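Local coordinates for protein beta-galactosidase (Geobacillus stearothermophilus, PDB 4OIF) that probably hydrolyses terminal non-reducing beta-D-galactose residues of beta-D-galactosides, as a zinc-containing homotrimer of glycoside hydrolase family 42, at residues R83-T88 and M152-N157; N188-T193 and D507-A512; W283-A288 and F318-C323; G494-M499 and Q590-G595. All coordinates share one frame; numbering follows the deposited sequence.

How the interactions relate
From the N terminus, interaction 1 forms first, closing a loop of 63 residues, with helix 127-144 in it, between two parallel barrel strands. Interaction 2 opens next and closes only after 313 residues, bringing the end of helix 184-191 to a loop of the trimerisation domain. Interaction 3 falls wholly within that span, joining two further barrel strands in a beta-alpha-beta unit. Interaction 4 also opens before interaction 2 has closed but closes after it, so those two cross. Interactions 1 and 3 touch inside the barrel, where His154 CD2 lies 3.6 Å from Met321 SD. Interaction 4 belongs to the trimerisation domain, its centre about 43 Å from that of interaction 1.

Interaction 1: R83-T88 and M152-N157; sequences RVILAT and MWHVSN
Thr88 and Ser156 meet where two parallel barrel strands run out into their loops: Ser156 N donates to Thr88 OG1 at 2.8 Å, with an N-H...O angle of 159°. With chi1 at 68°, OG1 stands between the backbone N and the carbonyl carbon and faces residues 155-156. Back along the strands from this bond, the backbones hold one another through Thr88 N to His154 O, His154 N to Leu86 O and Leu86 N to Met152 O, all within 2.8 to 3.1 Å. On one face of the sheet Leu86 lies alongside Trp153, its CD2 against ring atom CZ3 at 3.6 Å. On the other, Ile85 CG2 and Ala87 CB both pack on His154 CB.

Further out, Glu239 of helix 218-246 bonds to Thr88 OG1, Ser90 to Ser156 OG, and Thr247 to Trp153 NE1. A valine at Thr88 would probably leave Ser156 N and Glu239 without their shared partner and let the loop leading to Asn157 shift. Asn157 is predicted to bind substrate. Two polar groups thus grip one buried hydroxyl, which ties helix 218-246 to the strand ends and carries the strand pairing into a loop that probably lines the active site.

Interaction 2: N188-T193 and D507-A512; sequences NAAWWT and DEHDLA
The chi1 of His509, -67°, sets CG anti to its carbonyl carbon and turns one face of the imidazole to the methyl of Ala190, in the last turn of helix 184-191. At Trp192 it is the backbone, with a positive phi of 55°, that puts CB beside Leu511 CD1; CG, anti to the backbone N, then directs the indole so that CE3 also comes near that methyl. The positive phi belongs to a Schellman motif that ends the helix, and the backbone carbonyls of the last turn face the other segment.

Ala190 CB sits over the centre of the His509 ring in a CH-pi contact, 3.8 Å from the ring centroid and 9° off its normal. Beside it, Leu511 straddles the helix end, CD1 against Ala190 O and CD2 against Ala189 O, at 3.5 to 3.6 Å. Its side chain crosses that of Trp192 at about a right angle. A water lies within bonding distance of both Ala190 O and His509 O and probably links them.

What presents His509 and Leu511 together is Asp507. Its OD1 closes an Asx turn by accepting from His509 N at 2.7 Å, and it also takes Leu511 N, the two donors coming from opposite faces of the carboxylate. In the second subunit, Gln25 bonds to Trp192 NE1, Trp26 meets the Trp192 ring edge-to-face, and Lys371 forms a salt bridge with Asp510.

With no direct hydrogen bond across it, the contact between barrel-side helix and trimerisation-domain loop depends on apolar fit and probably a shared water, beside a subunit interface held by polar bonds and aromatic packing.

Interaction 3: W283-A288 and F318-C323; sequences WDAYPA and FLLMEC
Trp283 and Asp284 pair with Leu320 and Glu322 through a beta bulge, in the beta-alpha-beta unit of a TIM-type barrel that carries the predicted nucleophile, Glu322. The bulge is visible in the bonding: Trp283 O accepts from both Met321 N, at 2.9 Å, and Glu322 N, at 3.3 Å, the two donors arriving from the same face of the carbonyl. Beyond it the parallel pairing resumes with Ala285 N to Glu322 O at 2.8 Å.

Shifted in this way, the strands bring two acidic side chains together. The carboxylates of Asp284 and Glu322 are stacked with planes 12° apart, and Asp284 OD2 lies 3.0 Å from Glu322 OE1, two acceptors with no bond between them. Tyr286 OH donates to the same OE1 at 2.8 Å, from above the carboxylate plane, which would limit rotation of the group. At the other oxygen, OE2 bonds to a glycerol that probably comes from the crystallisation liquor. Asp284 OD2 also lies close to Glu158, the predicted proton donor, and has a weak hydrogen bond to Asn255. The predicted nucleophile is thus probably steadied by Tyr286, beside other acids.

On the other side of the strand, Trp283 NE1 lies 3.4 Å from Phe318 CE2, the rings oblique to one another, and Ala285 CB sits over one face of the indole, offset toward its rim. Helix 296-312 backs this aromatic pair: Tyr310 meets Trp283 edge-to-face, and Asn307 touches Phe318 and takes a weak hydrogen bond from Trp283 NE1. Strands 252-259 and 356-359 flank the two strands within the barrel.

Interaction 4: G494-M499 and Q590-G595; sequences GGTLVM and QAYYIG
Thr496 to Met499 and Gln590 to Ile594 run side by side as parallel strands, their axes 15° apart, and backbone hydrogen bonds are the first kind of contact. Five of them, 2.8 to 3.0 Å long, stitch the pair in zigzag: Gln590 N to Gly495 O, Leu497 N to Gln590 O, Tyr592 N to Leu497 O, Met499 N to Tyr592 O and Ile594 N to Met499 O. All are nearly straight, as expected of an undistorted ladder.

Apolar contacts make up the second group. Thr496 CG2 comes obliquely to the Tyr592 ring, nearest at CE1 (3.9 Å), and Val498 spreads its two methyls, CG2 toward Tyr592 CB and CG1 toward Ile594 CD1. The chi1 of Tyr592, -63°, places CG anti to its carbonyl carbon and sends the ring back along its own strand toward Gln590, with CE1 beside Thr496 CG2.

Polar side-chain bonds form the third. Tyr592 OH donates to Gln590 OE1 at 2.7 Å, and a water joins the same OE1 to Thr496 OG1. An alanine at Tyr592 would probably cost Gln590 OE1 its hydroxyl partner, leaving the water to hold it, and open a gap beside Thr496 CG2 and the Phe606 ring of helix 600-613.

That helix packs on the face of Val498 and Tyr592, helix 519-525 on the face of Leu497, Met499 and Ala591. A parallel core with helices on both faces is characteristic of the class I glutamine amidotransferase-like fold, to whose clan the trimerisation domain belongs; past strand 589-594 its sheet continues antiparallel.

Interaction 1: R83-T88 and M152-N157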
loop_
_atom_site.group_PDB
_atom_site.type_symbol
_atom_site.label_atom_id
_atom_site.label_comp_id
_atom_site.label_asym_id
_atom_site.label_seq_id
_atom_site.Cartn_x
_atom_site.Cartn_y
_atom_site.Cartn_z
ATOM N N ARG A 83 33.373 -31.681 10.096
ATOM C CA ARG A 83 34.120 -30.434 10.203
ATOM C C ARG A 83 33.210 -29.299 10.674
ATOM O O ARG A 83 31.978 -29.353 10.543
ATOM C CB ARG A 83 34.783 -30.056 8.867
ATOM C CG ARG A 83 35.615 -31.158 8.183
ATOM C CD ARG A 83 36.827 -31.619 8.980
ATOM N NE ARG A 83 37.843 -30.583 9.038
ATOM C CZ ARG A 83 38.825 -30.447 8.150
ATOM N NH1 ARG A 83 38.923 -31.298 7.133
ATOM N NH2 ARG A 83 39.707 -29.459 8.283
ATOM N N VAL A 84 33.830 -28.269 11.234
ATOM C CA VAL A 84 33.098 -27.095 11.672
ATOM C C VAL A 84 33.478 -25.855 10.867
ATOM O O VAL A 84 34.657 -25.527 10.739
ATOM C CB VAL A 84 33.337 -26.800 13.158
ATOM C CG1 VAL A 84 32.593 -25.513 13.559
ATOM C CG2 VAL A 84 32.919 -27.994 14.015
ATOM N N ILE A 85 32.469 -25.202 10.294
ATOM C CA ILE A 85 32.577 -23.818 9.846
ATOM C C ILE A 85 32.206 -22.941 11.038
ATOM O O ILE A 85 31.039 -22.885 11.430
ATOM C CB ILE A 85 31.649 -23.513 8.649
ATOM C CG1 ILE A 85 32.055 -24.341 7.433
ATOM C CG2 ILE A 85 31.676 -22.024 8.293
ATOM C CD1 ILE A 85 31.052 -24.267 6.299
ATOM N N LEU A 86 33.195 -22.287 11.639
ATOM C CA LEU A 86 32.933 -21.486 12.825
ATOM C C LEU A 86 32.553 -20.078 12.414
ATOM O O LEU A 86 33.264 -19.423 11.654
ATOM C CB LEU A 86 34.146 -21.461 13.756
ATOM C CG LEU A 86 33.937 -20.780 15.114
ATOM C CD1 LEU A 86 32.708 -21.321 15.806
ATOM C CD2 LEU A 86 35.147 -20.956 16.004
ATOM N N ALA A 87 31.413 -19.624 12.906
ATOM C CA ALA A 87 30.957 -18.284 12.609
ATOM C C ALA A 87 31.291 -17.337 13.742
ATOM O O ALA A 87 31.309 -17.740 14.911
ATOM C CB ALA A 87 29.458 -18.276 12.352
ATOM N N THR A 88 31.556 -16.078 13.394
ATOM C CA THR A 88 31.582 -15.020 14.394
ATOM C C THR A 88 30.146 -14.542 14.645
ATOM O O THR A 88 29.317 -14.550 13.743
ATOM C CB THR A 88 32.465 -13.865 13.967
ATOM O OG1 THR A 88 31.870 -13.192 12.850
ATOM C CG2 THR A 88 33.849 -14.397 13.583
ATOM N N MET A 152 36.704 -23.298 8.261
ATOM C CA MET A 152 36.539 -21.994 7.642
ATOM C C MET A 152 35.847 -21.039 8.615
ATOM O O MET A 152 35.125 -21.470 9.517
ATOM C CB MET A 152 35.741 -22.147 6.339
ATOM C CG MET A 152 35.553 -20.896 5.487
ATOM S SD MET A 152 34.736 -21.310 3.908
ATOM C CE MET A 152 33.347 -22.275 4.486
ATOM N N TRP A 153 36.095 -19.746 8.449
ATOM C CA TRP A 153 35.394 -18.741 9.215
ATOM C C TRP A 153 34.178 -18.249 8.427
ATOM O O TRP A 153 34.264 -17.994 7.221
ATOM C CB TRP A 153 36.318 -17.575 9.553
ATOM C CG TRP A 153 37.385 -17.899 10.551
ATOM C CD1 TRP A 153 38.705 -18.109 10.300
ATOM C CD2 TRP A 153 37.219 -18.025 11.965
ATOM N NE1 TRP A 153 39.375 -18.366 11.466
ATOM C CE2 TRP A 153 38.483 -18.322 12.505
ATOM C CE3 TRP A 153 36.123 -17.918 12.829
ATOM C CZ2 TRP A 153 38.682 -18.521 13.868
ATOM C CZ3 TRP A 153 36.319 -18.108 14.176
ATOM C CH2 TRP A 153 37.588 -18.406 14.686
ATOM N N HIS A 154 33.057 -18.120 9.133
ATOM C CA HIS A 154 31.798 -17.607 8.606
ATOM C C HIS A 154 31.574 -16.255 9.291
ATOM O O HIS A 154 30.983 -16.177 10.360
ATOM C CB HIS A 154 30.680 -18.638 8.885
ATOM C CG HIS A 154 29.293 -18.219 8.490
ATOM N ND1 HIS A 154 28.700 -17.049 8.923
ATOM C CD2 HIS A 154 28.338 -18.882 7.789
ATOM C CE1 HIS A 154 27.461 -16.988 8.461
ATOM N NE2 HIS A 154 27.215 -18.092 7.778
ATOM N N VAL A 155 32.088 -15.184 8.703
ATOM C CA VAL A 155 32.128 -13.926 9.435
ATOM C C VAL A 155 30.787 -13.210 9.416
ATOM O O VAL A 155 30.286 -12.810 8.355
ATOM C CB VAL A 155 33.218 -13.004 8.895
ATOM C CG1 VAL A 155 33.287 -11.719 9.708
ATOM C CG2 VAL A 155 34.535 -13.713 8.972
ATOM N N SER A 156 30.229 -13.049 10.618
ATOM C CA SER A 156 28.897 -12.483 10.831
ATOM C C SER A 156 27.843 -13.308 10.111
ATOM O O SER A 156 28.002 -14.517 9.926
ATOM C CB SER A 156 28.824 -11.028 10.356
ATOM O OG SER A 156 27.671 -10.403 10.881
ATOM N N ASN A 157 26.768 -12.642 9.699
ATOM C CA ASN A 157 25.739 -13.305 8.918
ATOM C C ASN A 157 24.904 -12.337 8.081
ATOM O O ASN A 157 24.342 -11.377 8.617
ATOM C CB ASN A 157 24.828 -14.115 9.837
ATOM C CG ASN A 157 23.941 -15.054 9.070
ATOM O OD1 ASN A 157 24.370 -16.139 8.667
ATOM N ND2 ASN A 157 22.701 -14.637 8.838
#

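Interaction 2: N188-T193 and D507-A512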
loop_
_atom_site.group_PDB
_atom_site.type_symbol
_atom_site.label_atom_id
_atom_site.label_comp_id
_atom_site.label_asym_id
_atom_site.label_seq_id
_atom_site.Cartn_x
_atom_site.Cartn_y
_atom_site.Cartn_z
ATOM N N ASN A 188 30.126 19.381 -5.001
ATOM C CA ASN A 188 29.014 20.139 -5.570
ATOM C C ASN A 188 28.863 20.036 -7.091
ATOM O O ASN A 188 27.749 20.078 -7.602
ATOM C CB ASN A 188 29.145 21.602 -5.169
ATOM C CG ASN A 188 28.640 21.855 -3.773
ATOM O OD1 ASN A 188 27.606 21.323 -3.377
ATOM N ND2 ASN A 188 29.377 22.649 -3.006
ATOM N N ALA A 189 29.978 19.883 -7.801
ATOM C CA ALA A 189 29.960 19.728 -9.247
ATOM C C ALA A 189 29.502 18.327 -9.626
ATOM O O ALA A 189 28.674 18.149 -10.508
ATOM C CB ALA A 189 31.343 20.011 -9.837
ATOM N N ALA A 190 30.057 17.335 -8.943
ATOM C CA ALA A 190 29.693 15.948 -9.165
ATOM C C ALA A 190 28.201 15.699 -8.943
ATOM O O ALA A 190 27.576 14.947 -9.682
ATOM C CB ALA A 190 30.518 15.043 -8.255
ATOM N N TRP A 191 27.635 16.323 -7.915
ATOM C CA TRP A 191 26.254 16.035 -7.527
ATOM C C TRP A 191 25.234 16.960 -8.160
ATOM O O TRP A 191 24.029 16.761 -7.971
ATOM C CB TRP A 191 26.095 16.129 -6.019
ATOM C CG TRP A 191 26.744 15.048 -5.275
ATOM C CD1 TRP A 191 27.465 14.004 -5.787
ATOM C CD2 TRP A 191 26.741 14.883 -3.862
ATOM N NE1 TRP A 191 27.908 13.195 -4.766
ATOM C CE2 TRP A 191 27.475 13.716 -3.575
ATOM C CE3 TRP A 191 26.184 15.606 -2.808
ATOM C CZ2 TRP A 191 27.664 13.261 -2.284
ATOM C CZ3 TRP A 191 26.380 15.160 -1.528
ATOM C CH2 TRP A 191 27.113 13.998 -1.272
ATOM N N TRP A 192 25.720 17.976 -8.877
ATOM C CA TRP A 192 24.875 19.004 -9.507
ATOM C C TRP A 192 23.958 19.681 -8.478
ATOM O O TRP A 192 22.741 19.790 -8.677
ATOM C CB TRP A 192 24.047 18.399 -10.654
ATOM C CG TRP A 192 23.674 19.405 -11.716
ATOM C CD1 TRP A 192 22.473 20.023 -11.866
ATOM C CD2 TRP A 192 24.526 19.924 -12.755
ATOM N NE1 TRP A 192 22.516 20.890 -12.934
ATOM C CE2 TRP A 192 23.763 20.850 -13.495
ATOM C CE3 TRP A 192 25.852 19.690 -13.130
ATOM C CZ2 TRP A 192 24.280 21.542 -14.590
ATOM C CZ3 TRP A 192 26.364 20.373 -14.215
ATOM C CH2 TRP A 192 25.579 21.293 -14.934
ATOM N N THR A 193 24.550 20.140 -7.382
ATOM C CA THR A 193 23.772 20.663 -6.267
ATOM C C THR A 193 23.233 22.067 -6.506
ATOM O O THR A 193 22.415 22.547 -5.720
ATOM C CB THR A 193 24.588 20.684 -4.969
ATOM O OG1 THR A 193 25.825 21.366 -5.191
ATOM C CG2 THR A 193 24.866 19.269 -4.507
ATOM N N ASP A 507 27.677 9.153 -16.312
ATOM C CA ASP A 507 28.982 8.723 -15.800
ATOM C C ASP A 507 28.847 8.195 -14.375
ATOM O O ASP A 507 27.747 8.098 -13.845
ATOM C CB ASP A 507 30.039 9.845 -15.870
ATOM C CG ASP A 507 29.749 11.035 -14.949
ATOM O OD1 ASP A 507 28.932 10.942 -14.002
ATOM O OD2 ASP A 507 30.387 12.086 -15.177
ATOM N N GLU A 508 29.968 7.869 -13.747
ATOM C CA GLU A 508 29.939 7.286 -12.412
ATOM C C GLU A 508 29.394 8.239 -11.330
ATOM O O GLU A 508 29.255 7.843 -10.174
ATOM C CB GLU A 508 31.342 6.810 -12.026
ATOM C CG GLU A 508 32.286 7.924 -11.548
ATOM C CD GLU A 508 33.214 8.453 -12.631
ATOM O OE1 GLU A 508 32.854 8.392 -13.830
ATOM O OE2 GLU A 508 34.309 8.939 -12.279
ATOM N N HIS A 509 29.088 9.482 -11.695
ATOM C CA HIS A 509 28.475 10.433 -10.755
ATOM C C HIS A 509 26.994 10.590 -11.001
ATOM O O HIS A 509 26.363 11.480 -10.423
ATOM C CB HIS A 509 29.104 11.820 -10.860
ATOM C CG HIS A 509 30.527 11.880 -10.413
ATOM N ND1 HIS A 509 30.937 11.436 -9.174
ATOM C CD2 HIS A 509 31.636 12.350 -11.036
ATOM C CE1 HIS A 509 32.240 11.620 -9.057
ATOM N NE2 HIS A 509 32.688 12.170 -10.173
ATOM N N ASP A 510 26.455 9.740 -11.872
ATOM C CA ASP A 510 25.114 9.911 -12.427
ATOM C C ASP A 510 24.984 11.302 -13.085
ATOM O O ASP A 510 23.933 11.943 -13.070
ATOM C CB ASP A 510 24.034 9.689 -11.358
ATOM C CG ASP A 510 22.643 9.457 -11.967
ATOM O OD1 ASP A 510 22.515 8.638 -12.908
ATOM O OD2 ASP A 510 21.679 10.122 -11.526
ATOM N N LEU A 511 26.070 11.758 -13.679
ATOM C CA LEU A 511 26.056 13.003 -14.424
ATOM C C LEU A 511 25.903 12.664 -15.907
ATOM O O LEU A 511 26.623 11.812 -16.432
ATOM C CB LEU A 511 27.338 13.774 -14.154
ATOM C CG LEU A 511 27.342 15.232 -13.715
ATOM C CD1 LEU A 511 26.173 15.559 -12.805
ATOM C CD2 LEU A 511 28.685 15.518 -13.023
ATOM N N ALA A 512 24.941 13.292 -16.572
ATOM C CA ALA A 512 24.700 13.039 -17.991
ATOM C C ALA A 512 25.910 13.396 -18.862
ATOM O O ALA A 512 26.497 14.472 -18.699
ATOM C CB ALA A 512 23.482 13.806 -18.453
HETATM O O HOH W 1 25.201 14.123 -10.147
#

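Interaction 3: W283-A288 and F318-C323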
loop_
_atom_site.group_PDB
_atom_site.type_symbol
_atom_site.label_atom_id
_atom_site.label_comp_id
_atom_site.label_asym_id
_atom_site.label_seq_id
_atom_site.Cartn_x
_atom_site.Cartn_y
_atom_site.Cartn_z
ATOM N N TRP A 283 27.001 -18.254 -0.669
ATOM C CA TRP A 283 25.702 -17.573 -0.649
ATOM C C TRP A 283 24.483 -18.433 -0.301
ATOM O O TRP A 283 24.569 -19.651 -0.179
ATOM C CB TRP A 283 25.467 -16.860 -1.989
ATOM C CG TRP A 283 25.014 -17.705 -3.155
ATOM C CD1 TRP A 283 25.759 -18.614 -3.865
ATOM C CD2 TRP A 283 23.730 -17.659 -3.791
ATOM N NE1 TRP A 283 25.001 -19.150 -4.889
ATOM C CE2 TRP A 283 23.756 -18.578 -4.862
ATOM C CE3 TRP A 283 22.561 -16.932 -3.555
ATOM C CZ2 TRP A 283 22.656 -18.794 -5.684
ATOM C CZ3 TRP A 283 21.467 -17.151 -4.374
ATOM C CH2 TRP A 283 21.522 -18.073 -5.424
ATOM N N ASP A 284 23.353 -17.755 -0.119
ATOM C CA ASP A 284 22.142 -18.362 0.415
ATOM C C ASP A 284 21.018 -18.352 -0.596
ATOM O O ASP A 284 20.499 -17.292 -0.939
ATOM C CB ASP A 284 21.694 -17.624 1.672
ATOM C CG ASP A 284 22.814 -17.435 2.651
ATOM O OD1 ASP A 284 23.764 -18.252 2.624
ATOM O OD2 ASP A 284 22.742 -16.475 3.445
ATOM N N ALA A 285 20.631 -19.532 -1.059
ATOM C CA ALA A 285 19.646 -19.637 -2.124
ATOM C C ALA A 285 18.296 -20.099 -1.602
ATOM O O ALA A 285 18.189 -21.165 -0.998
ATOM C CB ALA A 285 20.142 -20.586 -3.202
ATOM N N TYR A 286 17.263 -19.293 -1.830
ATOM C CA TYR A 286 15.902 -19.724 -1.518
ATOM C C TYR A 286 14.957 -19.481 -2.702
ATOM O O TYR A 286 14.127 -18.584 -2.671
ATOM C CB TYR A 286 15.424 -19.018 -0.246
ATOM C CG TYR A 286 16.344 -19.292 0.934
ATOM C CD1 TYR A 286 16.263 -20.490 1.634
ATOM C CD2 TYR A 286 17.323 -18.375 1.317
ATOM C CE1 TYR A 286 17.110 -20.764 2.705
ATOM C CE2 TYR A 286 18.183 -18.641 2.383
ATOM C CZ TYR A 286 18.065 -19.838 3.073
ATOM O OH TYR A 286 18.897 -20.120 4.131
ATOM N N PRO A 287 15.096 -20.278 -3.772
ATOM C CA PRO A 287 14.168 -20.128 -4.896
ATOM C C PRO A 287 12.765 -20.570 -4.507
ATOM O O PRO A 287 12.631 -21.523 -3.738
ATOM C CB PRO A 287 14.754 -21.055 -5.970
ATOM C CG PRO A 287 16.151 -21.324 -5.539
ATOM C CD PRO A 287 16.114 -21.306 -4.048
ATOM N N ALA A 288 11.742 -19.899 -5.027
ATOM C CA ALA A 288 10.375 -20.254 -4.692
ATOM C C ALA A 288 9.877 -21.373 -5.602
ATOM O O ALA A 288 9.018 -21.155 -6.462
ATOM C CB ALA A 288 9.477 -19.044 -4.784
ATOM N N PHE A 318 32.640 -21.690 -5.713
ATOM C CA PHE A 318 31.997 -20.990 -4.608
ATOM C C PHE A 318 31.384 -21.993 -3.639
ATOM O O PHE A 318 31.363 -23.183 -3.898
ATOM C CB PHE A 318 30.934 -20.008 -5.122
ATOM C CG PHE A 318 29.690 -20.673 -5.663
ATOM C CD1 PHE A 318 29.601 -21.020 -7.005
ATOM C CD2 PHE A 318 28.599 -20.929 -4.829
ATOM C CE1 PHE A 318 28.459 -21.630 -7.509
ATOM C CE2 PHE A 318 27.449 -21.537 -5.324
ATOM C CZ PHE A 318 27.380 -21.888 -6.671
ATOM N N LEU A 319 30.885 -21.513 -2.514
ATOM C CA LEU A 319 30.275 -22.405 -1.552
ATOM C C LEU A 319 28.821 -22.012 -1.309
ATOM O O LEU A 319 28.521 -20.905 -0.872
ATOM C CB LEU A 319 31.082 -22.414 -0.242
ATOM C CG LEU A 319 32.506 -23.000 -0.349
ATOM C CD1 LEU A 319 33.376 -22.643 0.850
ATOM C CD2 LEU A 319 32.495 -24.516 -0.563
ATOM N N LEU A 320 27.906 -22.918 -1.632
ATOM C CA LEU A 320 26.530 -22.734 -1.217
ATOM C C LEU A 320 26.515 -22.843 0.297
ATOM O O LEU A 320 26.793 -23.911 0.844
ATOM C CB LEU A 320 25.612 -23.766 -1.851
ATOM C CG LEU A 320 24.144 -23.615 -1.457
ATOM C CD1 LEU A 320 23.638 -22.260 -1.913
ATOM C CD2 LEU A 320 23.300 -24.743 -2.049
ATOM N N MET A 321 26.231 -21.729 0.973
ATOM C CA MET A 321 26.237 -21.707 2.435
ATOM C C MET A 321 24.858 -22.073 2.987
ATOM O O MET A 321 24.735 -22.740 4.025
ATOM C CB MET A 321 26.675 -20.333 2.959
ATOM C CG MET A 321 26.853 -20.261 4.478
ATOM S SD MET A 321 28.244 -21.240 5.094
ATOM C CE MET A 321 29.583 -20.495 4.181
ATOM N N GLU A 322 23.817 -21.637 2.289
ATOM C CA GLU A 322 22.464 -21.951 2.713
ATOM C C GLU A 322 21.552 -22.291 1.538
ATOM O O GLU A 322 21.651 -21.705 0.457
ATOM C CB GLU A 322 21.863 -20.785 3.500
ATOM C CG GLU A 322 22.583 -20.424 4.795
ATOM C CD GLU A 322 22.079 -19.111 5.376
ATOM O OE1 GLU A 322 21.123 -18.552 4.790
ATOM O OE2 GLU A 322 22.631 -18.642 6.402
ATOM N N CYS A 323 20.679 -23.265 1.774
ATOM C CA CYS A 323 19.462 -23.479 0.996
ATOM C C CYS A 323 18.540 -24.285 1.909
ATOM O O CYS A 323 18.978 -24.749 2.965
ATOM C CB CYS A 323 19.737 -24.200 -0.331
ATOM S SG CYS A 323 20.319 -25.912 -0.204
#

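Interaction 4: G494-M499 and Q590-G595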
loop_
_atom_site.group_PDB
_atom_site.type_symbol
_atom_site.label_atom_id
_atom_site.label_comp_id
_atom_site.label_asym_id
_atom_site.label_seq_id
_atom_site.Cartn_x
_atom_site.Cartn_y
_atom_site.Cartn_z
ATOM N N GLY A 494 39.560 -7.706 -31.045
ATOM C CA GLY A 494 38.872 -8.887 -31.529
ATOM C C GLY A 494 37.616 -9.275 -30.774
ATOM O O GLY A 494 36.903 -10.195 -31.186
ATOM N N GLY A 495 37.345 -8.584 -29.669
ATOM C CA GLY A 495 36.152 -8.820 -28.887
ATOM C C GLY A 495 34.869 -8.529 -29.650
ATOM O O GLY A 495 34.825 -7.642 -30.501
ATOM N N THR A 496 33.830 -9.303 -29.353
ATOM C CA THR A 496 32.493 -9.048 -29.848
ATOM C C THR A 496 31.629 -8.548 -28.684
ATOM O O THR A 496 31.430 -9.253 -27.702
ATOM C CB THR A 496 31.873 -10.312 -30.468
ATOM O OG1 THR A 496 32.573 -10.648 -31.666
ATOM C CG2 THR A 496 30.418 -10.082 -30.802
ATOM N N LEU A 497 31.135 -7.325 -28.794
ATOM C CA LEU A 497 30.421 -6.664 -27.717
ATOM C C LEU A 497 28.990 -6.395 -28.120
ATOM O O LEU A 497 28.752 -5.950 -29.231
ATOM C CB LEU A 497 31.118 -5.358 -27.360
ATOM C CG LEU A 497 30.429 -4.422 -26.371
ATOM C CD1 LEU A 497 30.286 -5.048 -24.981
ATOM C CD2 LEU A 497 31.191 -3.135 -26.290
ATOM N N VAL A 498 28.047 -6.669 -27.221
ATOM C CA VAL A 498 26.629 -6.376 -27.451
ATOM C C VAL A 498 26.086 -5.438 -26.373
ATOM O O VAL A 498 26.163 -5.735 -25.182
ATOM C CB VAL A 498 25.762 -7.656 -27.469
ATOM C CG1 VAL A 498 24.289 -7.304 -27.601
ATOM C CG2 VAL A 498 26.174 -8.577 -28.608
ATOM N N MET A 499 25.552 -4.296 -26.792
ATOM C CA MET A 499 24.893 -3.394 -25.858
ATOM C C MET A 499 23.483 -3.098 -26.322
ATOM O O MET A 499 23.073 -3.491 -27.421
ATOM C CB MET A 499 25.681 -2.094 -25.684
ATOM C CG MET A 499 26.899 -2.256 -24.803
ATOM S SD MET A 499 27.786 -0.718 -24.543
ATOM C CE MET A 499 27.904 -0.657 -22.775
ATOM N N GLN A 590 33.823 -6.655 -33.155
ATOM C CA GLN A 590 32.475 -6.311 -33.587
ATOM C C GLN A 590 31.649 -5.764 -32.438
ATOM O O GLN A 590 31.786 -6.212 -31.306
ATOM C CB GLN A 590 31.767 -7.523 -34.174
ATOM C CG GLN A 590 31.854 -7.623 -35.660
ATOM C CD GLN A 590 30.691 -8.396 -36.220
ATOM O OE1 GLN A 590 30.465 -9.545 -35.847
ATOM N NE2 GLN A 590 29.930 -7.764 -37.107
ATOM N N ALA A 591 30.783 -4.803 -32.740
ATOM C CA ALA A 591 29.893 -4.232 -31.746
ATOM C C ALA A 591 28.467 -4.185 -32.279
ATOM O O ALA A 591 28.191 -3.599 -33.326
ATOM C CB ALA A 591 30.375 -2.840 -31.331
ATOM N N TYR A 592 27.570 -4.833 -31.548
ATOM C CA TYR A 592 26.150 -4.868 -31.859
ATOM C C TYR A 592 25.331 -4.003 -30.886
ATOM O O TYR A 592 25.567 -4.016 -29.675
ATOM C CB TYR A 592 25.624 -6.300 -31.789
ATOM C CG TYR A 592 26.215 -7.255 -32.786
ATOM C CD1 TYR A 592 27.504 -7.745 -32.624
ATOM C CD2 TYR A 592 25.472 -7.702 -33.871
ATOM C CE1 TYR A 592 28.046 -8.629 -33.529
ATOM C CE2 TYR A 592 26.002 -8.598 -34.772
ATOM C CZ TYR A 592 27.290 -9.056 -34.596
ATOM O OH TYR A 592 27.833 -9.942 -35.490
ATOM N N TYR A 593 24.343 -3.288 -31.415
ATOM C CA TYR A 593 23.430 -2.526 -30.578
ATOM C C TYR A 593 22.009 -3.004 -30.799
ATOM O O TYR A 593 21.536 -3.061 -31.940
ATOM C CB TYR A 593 23.545 -1.031 -30.879
ATOM C CG TYR A 593 22.827 -0.135 -29.893
ATOM C CD1 TYR A 593 21.548 0.352 -30.167
ATOM C CD2 TYR A 593 23.434 0.246 -28.691
ATOM C CE1 TYR A 593 20.887 1.195 -29.264
ATOM C CE2 TYR A 593 22.777 1.082 -27.775
ATOM C CZ TYR A 593 21.506 1.553 -28.070
ATOM O OH TYR A 593 20.852 2.378 -27.178
ATOM N N ILE A 594 21.332 -3.356 -29.710
ATOM C CA ILE A 594 19.934 -3.760 -29.792
ATOM C C ILE A 594 19.043 -2.655 -29.236
ATOM O O ILE A 594 19.037 -2.412 -28.026
ATOM C CB ILE A 594 19.664 -5.064 -29.023
ATOM C CG1 ILE A 594 20.470 -6.224 -29.620
ATOM C CG2 ILE A 594 18.191 -5.365 -29.069
ATOM C CD1 ILE A 594 20.580 -7.430 -28.729
ATOM N N GLY A 595 18.292 -1.986 -30.112
ATOM C CA GLY A 595 17.614 -0.750 -29.735
ATOM C C GLY A 595 16.335 -0.865 -28.917
ATOM O O GLY A 595 15.919 0.090 -28.253
HETATM O O HOH W 2 31.895 -11.477 -34.246
#